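Side-chain contacts in O-methyltransferase (Coxiella burnetii, PDB 3TR6), which probably transfers a methyl group from S-adenosylmethionine to an oxygen atom of an acceptor, as other class I O-methyltransferases do: residues P50-L55 / A171-L176; V68-T73 / Y77-M82; Y156-L161 / N198-K203. One frame throughout, in Å; residues are numbered along the deposited sequence.

Interaction 1 of 3, residues P50-L55 / A171-L176; sequences PEQAQL and AVDNVL. With NI (nickel (II) ion), chain B.
Gln52 and Asp173 are the two residues that meet here, joined by one side-chain hydrogen bond beside the nickel site. Gln52 reaches out from the first turn of helix 50-63 with CG anti to its own nitrogen (chi1 -169°) and CD carrying the line on, so the extended chain brings the amide from the helix surface to Asp173. Gln52 NE2 donates a hydrogen bond to Asp173 OD1 over 2.9 Å, and the N-H points almost straight at the oxygen (164°). The two ends of this bond differ. The acceptor lies in the plane of the amide, whereas NE2 approaches from above the carboxylate, 69° out of its plane; the two flat groups stand nearly at right angles.

The amide has further partners: NE2 also donates to Ile214 O, and OE1 is hydrogen-bonded to Tyr145 OH. Gripped at both ends, the amide should hardly be able to flip, which keeps its N-H side, not its carbonyl, on OD1. Asp173 divides its work between its oxygens. While OD1 takes the amide, Asp173 OD2 binds nickel at 2.5 Å; Gln52 is thus a second-shell residue that steadies a first-shell ligand. Asp147 and Asn174 complete the protein part of the metal site, Asn174 being modelled with ND2 2.5 Å from the ion. The bound S-adenosyl-L-homocysteine and the Asp173 side chain are about 6 Å apart at their nearest atoms.

Asp173 stands near the carboxyl end of strand 168-173, which runs between parallel strand 141-146 and antiparallel strand 218-223. Helix 50-63 lies across from it, resting Gln52 and Leu55 on Leu218 of strand 218-223, setting Pro50 and Ala53 against Tyr77 of helix 77-83, and meeting the second subunit through Glu51 and Gln54.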
# COMPACT_ATOMS: atom_id res chain seq x y z
N PRO A 50 -6.79 -12.72 -3.26
CA PRO A 50 -6.27 -12.30 -4.57
C PRO A 50 -5.86 -10.83 -4.56
O PRO A 50 -4.82 -10.48 -5.11
CB PRO A 50 -7.46 -12.53 -5.50
CG PRO A 50 -8.21 -13.63 -4.86
CD PRO A 50 -8.07 -13.43 -3.38
N GLU A 51 -6.67 -9.99 -3.93
CA GLU A 51 -6.41 -8.55 -3.91
C GLU A 51 -5.22 -8.20 -3.03
O GLU A 51 -4.47 -7.26 -3.33
CB GLU A 51 -7.65 -7.76 -3.49
CG GLU A 51 -8.12 -8.03 -2.07
CD GLU A 51 -9.13 -9.16 -1.99
OE1 GLU A 51 -9.03 -10.11 -2.79
OE2 GLU A 51 -10.03 -9.09 -1.13
N GLN A 52 -5.03 -8.93 -1.93
CA GLN A 52 -3.89 -8.69 -1.06
C GLN A 52 -2.60 -9.11 -1.74
O GLN A 52 -1.59 -8.41 -1.67
CB GLN A 52 -4.04 -9.41 0.28
CG GLN A 52 -3.01 -8.98 1.31
CD GLN A 52 -3.01 -9.84 2.56
OE1 GLN A 52 -2.41 -10.90 2.59
NE2 GLN A 52 -3.69 -9.36 3.60
N ALA A 53 -2.64 -10.26 -2.40
CA ALA A 53 -1.49 -10.77 -3.14
C ALA A 53 -1.08 -9.79 -4.23
O ALA A 53 0.10 -9.59 -4.49
CB ALA A 53 -1.80 -12.13 -3.73
N GLN A 54 -2.08 -9.19 -4.88
CA GLN A 54 -1.82 -8.24 -5.95
C GLN A 54 -1.06 -7.03 -5.44
O GLN A 54 -0.20 -6.49 -6.14
CB GLN A 54 -3.13 -7.81 -6.61
CG GLN A 54 -2.96 -6.76 -7.69
CD GLN A 54 -4.20 -6.59 -8.52
OE1 GLN A 54 -4.91 -7.56 -8.81
NE2 GLN A 54 -4.49 -5.35 -8.92
N LEU A 55 -1.37 -6.61 -4.22
CA LEU A 55 -0.67 -5.52 -3.57
C LEU A 55 0.78 -5.91 -3.29
O LEU A 55 1.69 -5.09 -3.44
CB LEU A 55 -1.36 -5.14 -2.26
CG LEU A 55 -0.58 -4.29 -1.25
CD1 LEU A 55 -0.19 -2.93 -1.84
CD2 LEU A 55 -1.38 -4.11 0.03
N ALA A 171 5.92 -7.66 5.48
CA ALA A 171 4.47 -7.68 5.30
C ALA A 171 3.87 -8.79 6.16
O ALA A 171 4.28 -9.94 6.06
CB ALA A 171 4.11 -7.87 3.84
N VAL A 172 2.90 -8.43 7.00
CA VAL A 172 2.27 -9.41 7.89
C VAL A 172 0.78 -9.50 7.62
O VAL A 172 0.07 -8.50 7.66
CB VAL A 172 2.50 -9.05 9.37
CG1 VAL A 172 1.89 -10.10 10.28
CG2 VAL A 172 3.99 -8.89 9.66
N ASP A 173 0.30 -10.71 7.34
CA ASP A 173 -1.11 -10.93 7.07
C ASP A 173 -1.87 -11.28 8.35
O ASP A 173 -1.27 -11.63 9.37
CB ASP A 173 -1.29 -12.04 6.03
CG ASP A 173 -2.72 -12.16 5.54
OD1 ASP A 173 -3.53 -11.26 5.81
OD2 ASP A 173 -3.02 -13.17 4.86
N ASN A 174 -3.20 -11.17 8.29
CA ASN A 174 -4.08 -11.61 9.37
C ASN A 174 -3.94 -10.85 10.69
O ASN A 174 -4.16 -11.41 11.76
CB ASN A 174 -3.93 -13.12 9.63
CG ASN A 174 -4.16 -13.95 8.37
OD1 ASN A 174 -5.30 -14.11 7.91
ND2 ASN A 174 -3.08 -14.48 7.82
N VAL A 175 -3.59 -9.57 10.61
CA VAL A 175 -3.44 -8.75 11.81
C VAL A 175 -4.79 -8.28 12.36
O VAL A 175 -4.86 -7.77 13.48
CB VAL A 175 -2.52 -7.53 11.57
CG1 VAL A 175 -1.07 -7.97 11.47
CG2 VAL A 175 -2.96 -6.77 10.33
N LEU A 176 -5.85 -8.45 11.58
CA LEU A 176 -7.18 -8.01 12.01
C LEU A 176 -8.03 -9.16 12.54
O LEU A 176 -9.00 -8.94 13.28
CB LEU A 176 -7.92 -7.27 10.89
CG LEU A 176 -7.32 -5.92 10.50
CD1 LEU A 176 -8.16 -5.24 9.42
CD2 LEU A 176 -7.17 -5.02 11.72
NI NI B . -3.24 -15.57 5.54

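Interaction 2 of 3, residues V68-T73 / Y77-M82; sequences VIDIGT and YSAIAM. With SAH (S-adenosyl-L-homocysteine), chain C.
Asp70 and Ser78 form the centre of this contact, in the strand-turn-helix part of the first beta-alpha-beta unit (strand 67-71, helix 77-83, strand 91-96) of a Rossmann-like class I methyltransferase fold. The hydroxyl of Ser78 donates to OD1 of Asp70 at 2.7 Å, arriving on the syn side and only 19° out of the carboxylate plane. Ser78 OG also accepts from the amino nitrogen of S-adenosyl-L-homocysteine, 2.8 Å from SAH N. With chi1 at 57°, OG sits between its own backbone nitrogen and carbonyl carbon, where it can serve the strand and the ligand at once. The negative Asp70 behind it probably makes that oxygen a better acceptor for the ligand's ammonium group.

Backbone atoms add to this grip. Ser78 N, near the start of the helix, donates to SAH OXT over 3.1 Å, and Gly72 O takes a weak bond from SAH N. Gly72 has phi and psi both positive, a turn at which a side chain would run into the preceding carbonyl oxygen.

Further out, a water ties strand, turn and helix together: it donates to OD2 of Asp70 and, at 2.8 Å, to Thr73 O, and it accepts from Ala79 N. Asp70 OD2 and Thr73 OG1 are both bonded to Thr94 OG1 of the adjoining strand 91-96, so Thr94 links the strand end to the start of the turn. Tyr77 points its ring toward helix 50-63, its OH bonded to Glu26.

Segments 68-71 and 77-82 run almost antiparallel, their axes 8.8 Å apart at the closest. Beside the polar cluster, selenomethionine Met82 lays SE against CG1 of Val68 at 4.0 Å, and the bend at its last torsion turns Met82 CE to Asp70 OD1, 3.3 Å away.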
# COMPACT_ATOMS: atom_id res chain seq x y z
N VAL A 68 13.41 -12.15 -1.93
CA VAL A 68 12.16 -12.20 -1.19
C VAL A 68 12.02 -13.49 -0.40
O VAL A 68 12.45 -14.56 -0.85
CB VAL A 68 10.95 -12.08 -2.15
CG1 VAL A 68 9.64 -12.26 -1.40
CG2 VAL A 68 10.98 -10.74 -2.87
N ILE A 69 11.43 -13.40 0.78
CA ILE A 69 11.08 -14.60 1.54
C ILE A 69 9.56 -14.70 1.71
O ILE A 69 8.89 -13.72 2.02
CB ILE A 69 11.74 -14.64 2.92
CG1 ILE A 69 13.25 -14.46 2.80
CG2 ILE A 69 11.42 -15.96 3.61
CD1 ILE A 69 13.98 -14.56 4.13
N ASP A 70 9.04 -15.90 1.49
CA ASP A 70 7.62 -16.15 1.62
C ASP A 70 7.39 -17.18 2.72
O ASP A 70 7.57 -18.37 2.51
CB ASP A 70 7.06 -16.64 0.28
CG ASP A 70 5.60 -17.03 0.35
OD1 ASP A 70 4.75 -16.12 0.47
OD2 ASP A 70 5.29 -18.24 0.27
N ILE A 71 7.01 -16.70 3.90
CA ILE A 71 6.79 -17.58 5.05
C ILE A 71 5.35 -18.10 5.10
O ILE A 71 4.42 -17.36 5.42
CB ILE A 71 7.12 -16.88 6.37
CG1 ILE A 71 8.55 -16.31 6.33
CG2 ILE A 71 6.97 -17.84 7.54
CD1 ILE A 71 8.98 -15.66 7.62
N GLY A 72 5.18 -19.38 4.77
CA GLY A 72 3.87 -20.00 4.71
C GLY A 72 3.42 -20.22 3.28
O GLY A 72 2.67 -19.43 2.72
N THR A 73 3.88 -21.32 2.69
CA THR A 73 3.66 -21.59 1.27
C THR A 73 2.22 -21.99 0.96
O THR A 73 1.63 -21.50 -0.00
CB THR A 73 4.57 -22.72 0.76
OG1 THR A 73 5.89 -22.55 1.28
CG2 THR A 73 4.61 -22.73 -0.76
N TYR A 77 0.16 -19.55 -3.43
CA TYR A 77 -0.47 -18.42 -4.10
C TYR A 77 0.37 -17.14 -3.99
O TYR A 77 0.67 -16.49 -4.99
CB TYR A 77 -1.89 -18.17 -3.56
CG TYR A 77 -2.70 -17.21 -4.42
CD1 TYR A 77 -3.59 -17.68 -5.38
CD2 TYR A 77 -2.56 -15.84 -4.28
CE1 TYR A 77 -4.32 -16.81 -6.17
CE2 TYR A 77 -3.29 -14.96 -5.06
CZ TYR A 77 -4.17 -15.45 -6.00
OH TYR A 77 -4.89 -14.57 -6.78
N SER A 78 0.76 -16.78 -2.77
CA SER A 78 1.53 -15.57 -2.55
C SER A 78 2.95 -15.70 -3.11
O SER A 78 3.52 -14.72 -3.60
CB SER A 78 1.58 -15.22 -1.06
OG SER A 78 2.12 -16.29 -0.29
N ALA A 79 3.50 -16.90 -3.04
CA ALA A 79 4.83 -17.17 -3.57
C ALA A 79 4.87 -16.92 -5.07
O ALA A 79 5.82 -16.34 -5.59
CB ALA A 79 5.25 -18.60 -3.26
N ILE A 80 3.82 -17.37 -5.76
CA ILE A 80 3.72 -17.19 -7.20
C ILE A 80 3.34 -15.76 -7.57
O ILE A 80 3.83 -15.21 -8.56
CB ILE A 80 2.70 -18.17 -7.80
CG1 ILE A 80 3.19 -19.61 -7.63
CG2 ILE A 80 2.45 -17.85 -9.26
CD1 ILE A 80 2.16 -20.66 -8.00
N ALA A 81 2.45 -15.16 -6.77
CA ALA A 81 2.03 -13.79 -7.01
C ALA A 81 3.25 -12.86 -7.01
O ALA A 81 3.42 -12.05 -7.92
CB ALA A 81 1.03 -13.35 -5.95
N MSE A 82 4.08 -13.00 -5.98
CA MSE A 82 5.30 -12.21 -5.87
C MSE A 82 6.35 -12.68 -6.86
O MSE A 82 7.07 -11.86 -7.44
CB MSE A 82 5.85 -12.25 -4.45
CG MSE A 82 5.04 -11.43 -3.46
SE MSE A 82 5.76 -11.49 -1.66
CE MSE A 82 5.31 -13.33 -1.19
N SAH C . 0.68 -17.40 1.88
CA SAH C . -0.04 -18.64 1.77
CB SAH C . -0.83 -18.93 3.03
CG SAH C . -0.35 -20.09 3.88
SD SAH C . -1.39 -20.59 5.25
C SAH C . -0.97 -18.58 0.61
O SAH C . -1.93 -19.39 0.54
OXT SAH C . -0.80 -17.73 -0.31
C5' SAH C . -0.38 -21.22 6.58
C4' SAH C . 0.68 -22.12 6.22
O4' SAH C . 1.71 -22.11 7.27
C3' SAH C . 0.19 -23.51 6.15
O3' SAH C . 0.44 -24.01 4.90
C2' SAH C . 0.95 -24.25 7.16
O2' SAH C . 1.28 -25.50 6.70
C1' SAH C . 2.17 -23.42 7.35
N9 SAH C . 2.90 -23.62 8.59
C8 SAH C . 2.38 -23.88 9.80
N7 SAH C . 3.40 -23.99 10.67
C5 SAH C . 4.57 -23.80 10.01
C6 SAH C . 5.91 -23.80 10.39
N6 SAH C . 6.29 -24.04 11.75
N1 SAH C . 6.85 -23.58 9.46
C2 SAH C . 6.51 -23.35 8.18
N3 SAH C . 5.23 -23.35 7.78
C4 SAH C . 4.25 -23.57 8.68
O HOH W 1 2.80 -19.24 -1.08

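Interaction 3 of 3, residues Y156-L161 / N198-K203; sequences YYEESL and NQKVYK
Tyr157 presents one face of its ring to Val201, the main apolar meeting between these two helices. CG2 of Val201 stands 4.1 Å from the ring centroid and 25° off the normal, a CH-pi contact displaced toward the hydroxyl end of the ring, where Tyr157 CZ is the nearest atom at 3.8 Å. The first side-chain torsion of Tyr157 throws the ring straight out across the gap. Its OH finds a hydrogen-bond partner in Asp204 OD2, just past the end of the other helix, and Phe197 adds an edge-to-face ring contact.

Lys200 comes to the same ring obliquely, with CE 3.9 Å from CE2 of Tyr157. Its chain kinks twice, and the second bend turns Lys200 NZ to OE1 of Glu158 in a salt bridge of 3.2 Å. NZ enters on the syn side of that oxygen, 33° out of the carboxylate plane, while OE1 itself lies at the edge of the Tyr157 ring and in its plane.

In the Rossmann-like fold helix 153-163 connects neighbouring parallel strands 141-146 and 168-173, and helix 189-203 follows along the chain before the final antiparallel pair. The two segments run in much the same direction, 26° apart, but with axes 12.8 Å from each other, a gap spanned by the reach of Tyr157, Lys200 and Glu158.

The stronger partners of the two charges lie outside the pair, Asp154 for Lys200 NZ and Arg206 for Glu158 OE2, making a chain of alternating charges at the partly exposed side of the contact. Inward of it, Tyr157 and Leu161 rest on Ile170 of strand 168-173. On helix 189-203, Asn198 and Tyr202 hydrogen-bond to Tyr18 and Leu24 of the second subunit.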
# COMPACT_ATOMS: atom_id res chain seq x y z
N TYR A 156 9.05 -14.70 13.96
CA TYR A 156 9.29 -14.47 12.53
C TYR A 156 9.55 -12.99 12.22
O TYR A 156 10.37 -12.67 11.36
CB TYR A 156 8.10 -14.95 11.71
CG TYR A 156 7.81 -16.43 11.83
CD1 TYR A 156 8.82 -17.34 12.10
CD2 TYR A 156 6.51 -16.91 11.68
CE1 TYR A 156 8.55 -18.69 12.21
CE2 TYR A 156 6.24 -18.25 11.79
CZ TYR A 156 7.26 -19.14 12.05
OH TYR A 156 6.97 -20.48 12.16
N TYR A 157 8.84 -12.11 12.91
CA TYR A 157 9.00 -10.68 12.73
C TYR A 157 10.40 -10.27 13.16
O TYR A 157 11.13 -9.60 12.43
CB TYR A 157 7.95 -9.92 13.54
CG TYR A 157 8.09 -8.42 13.54
CD1 TYR A 157 7.57 -7.65 12.50
CD2 TYR A 157 8.73 -7.75 14.58
CE1 TYR A 157 7.68 -6.27 12.50
CE2 TYR A 157 8.86 -6.37 14.58
CZ TYR A 157 8.33 -5.64 13.53
OH TYR A 157 8.45 -4.26 13.53
N GLU A 158 10.77 -10.70 14.37
CA GLU A 158 12.06 -10.38 14.95
C GLU A 158 13.20 -10.89 14.07
O GLU A 158 14.20 -10.20 13.87
CB GLU A 158 12.16 -10.99 16.35
CG GLU A 158 12.76 -10.05 17.37
CD GLU A 158 12.00 -8.74 17.46
OE1 GLU A 158 10.75 -8.78 17.51
OE2 GLU A 158 12.64 -7.68 17.46
N GLU A 159 13.04 -12.09 13.54
CA GLU A 159 14.03 -12.68 12.65
C GLU A 159 14.06 -11.96 11.31
O GLU A 159 15.13 -11.79 10.71
CB GLU A 159 13.74 -14.17 12.45
CG GLU A 159 13.88 -15.00 13.71
CD GLU A 159 15.33 -15.17 14.13
OE1 GLU A 159 15.97 -16.14 13.66
OE2 GLU A 159 15.82 -14.35 14.93
N SER A 160 12.89 -11.54 10.84
CA SER A 160 12.79 -10.86 9.55
C SER A 160 13.47 -9.49 9.57
O SER A 160 13.95 -9.02 8.55
CB SER A 160 11.33 -10.73 9.12
OG SER A 160 10.79 -11.99 8.76
N LEU A 161 13.49 -8.85 10.74
CA LEU A 161 14.20 -7.59 10.88
C LEU A 161 15.70 -7.78 10.66
O LEU A 161 16.33 -7.00 9.95
CB LEU A 161 13.94 -6.96 12.24
CG LEU A 161 12.79 -5.96 12.32
CD1 LEU A 161 12.70 -5.38 13.72
CD2 LEU A 161 12.98 -4.87 11.30
N ASN A 198 0.34 -6.33 17.54
CA ASN A 198 -0.02 -5.09 16.85
C ASN A 198 0.44 -3.85 17.61
O ASN A 198 0.89 -2.88 17.01
CB ASN A 198 -1.53 -5.03 16.59
CG ASN A 198 -1.97 -6.01 15.52
OD1 ASN A 198 -1.19 -6.43 14.68
ND2 ASN A 198 -3.25 -6.37 15.55
N GLN A 199 0.32 -3.89 18.94
CA GLN A 199 0.79 -2.78 19.77
C GLN A 199 2.31 -2.70 19.76
O GLN A 199 2.88 -1.61 19.76
CB GLN A 199 0.28 -2.94 21.21
CG GLN A 199 -1.22 -2.71 21.36
CD GLN A 199 -1.63 -1.26 21.11
OE1 GLN A 199 -0.79 -0.36 21.07
NE2 GLN A 199 -2.93 -1.04 20.94
N LYS A 200 2.96 -3.85 19.76
CA LYS A 200 4.41 -3.92 19.71
C LYS A 200 4.96 -3.25 18.45
O LYS A 200 5.88 -2.44 18.52
CB LYS A 200 4.88 -5.38 19.80
CG LYS A 200 6.38 -5.57 19.80
CD LYS A 200 6.89 -5.95 18.42
CE LYS A 200 8.32 -6.48 18.49
NZ LYS A 200 8.42 -7.69 19.36
N VAL A 201 4.37 -3.59 17.30
CA VAL A 201 4.79 -3.02 16.03
C VAL A 201 4.49 -1.52 15.94
O VAL A 201 5.31 -0.74 15.46
CB VAL A 201 4.13 -3.74 14.83
CG1 VAL A 201 4.31 -2.94 13.56
CG2 VAL A 201 4.70 -5.14 14.68
N TYR A 202 3.32 -1.13 16.42
CA TYR A 202 2.91 0.27 16.44
C TYR A 202 3.88 1.13 17.25
O TYR A 202 4.09 2.31 16.95
CB TYR A 202 1.49 0.39 16.99
CG TYR A 202 1.00 1.81 17.15
CD1 TYR A 202 0.89 2.65 16.04
CD2 TYR A 202 0.65 2.32 18.39
CE1 TYR A 202 0.45 3.95 16.18
CE2 TYR A 202 0.20 3.61 18.54
CZ TYR A 202 0.10 4.43 17.43
OH TYR A 202 -0.35 5.72 17.56
N LYS A 203 4.48 0.53 18.28
CA LYS A 203 5.40 1.24 19.16
C LYS A 203 6.86 1.07 18.72
O LYS A 203 7.74 1.80 19.17
CB LYS A 203 5.23 0.77 20.61
CG LYS A 203 4.01 1.34 21.30
CD LYS A 203 4.04 2.86 21.25
CE LYS A 203 2.83 3.48 21.95
NZ LYS A 203 2.84 4.96 21.85

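Interactions 1 and 2 are wholly buried and polar at heart, each built round an aspartate at or near the carboxyl end of a parallel strand: one passes a carboxylate to the metal, the other positions a hydroxyl for the cofactor product. They touch directly, Ala53 of helix 50-63 packing on Tyr77 and Ala81. Interaction 3 lies farther out, its centre about 14 Å from the centre of the chain, and combines an aromatic-aliphatic contact with a salt bridge nearer the surface. It still joins the others: Asn198 bonds to Val175 O of interaction 1, and Ile71 packs on Tyr156 and Ser160. Interactions 1 and 3 both reach the second subunit.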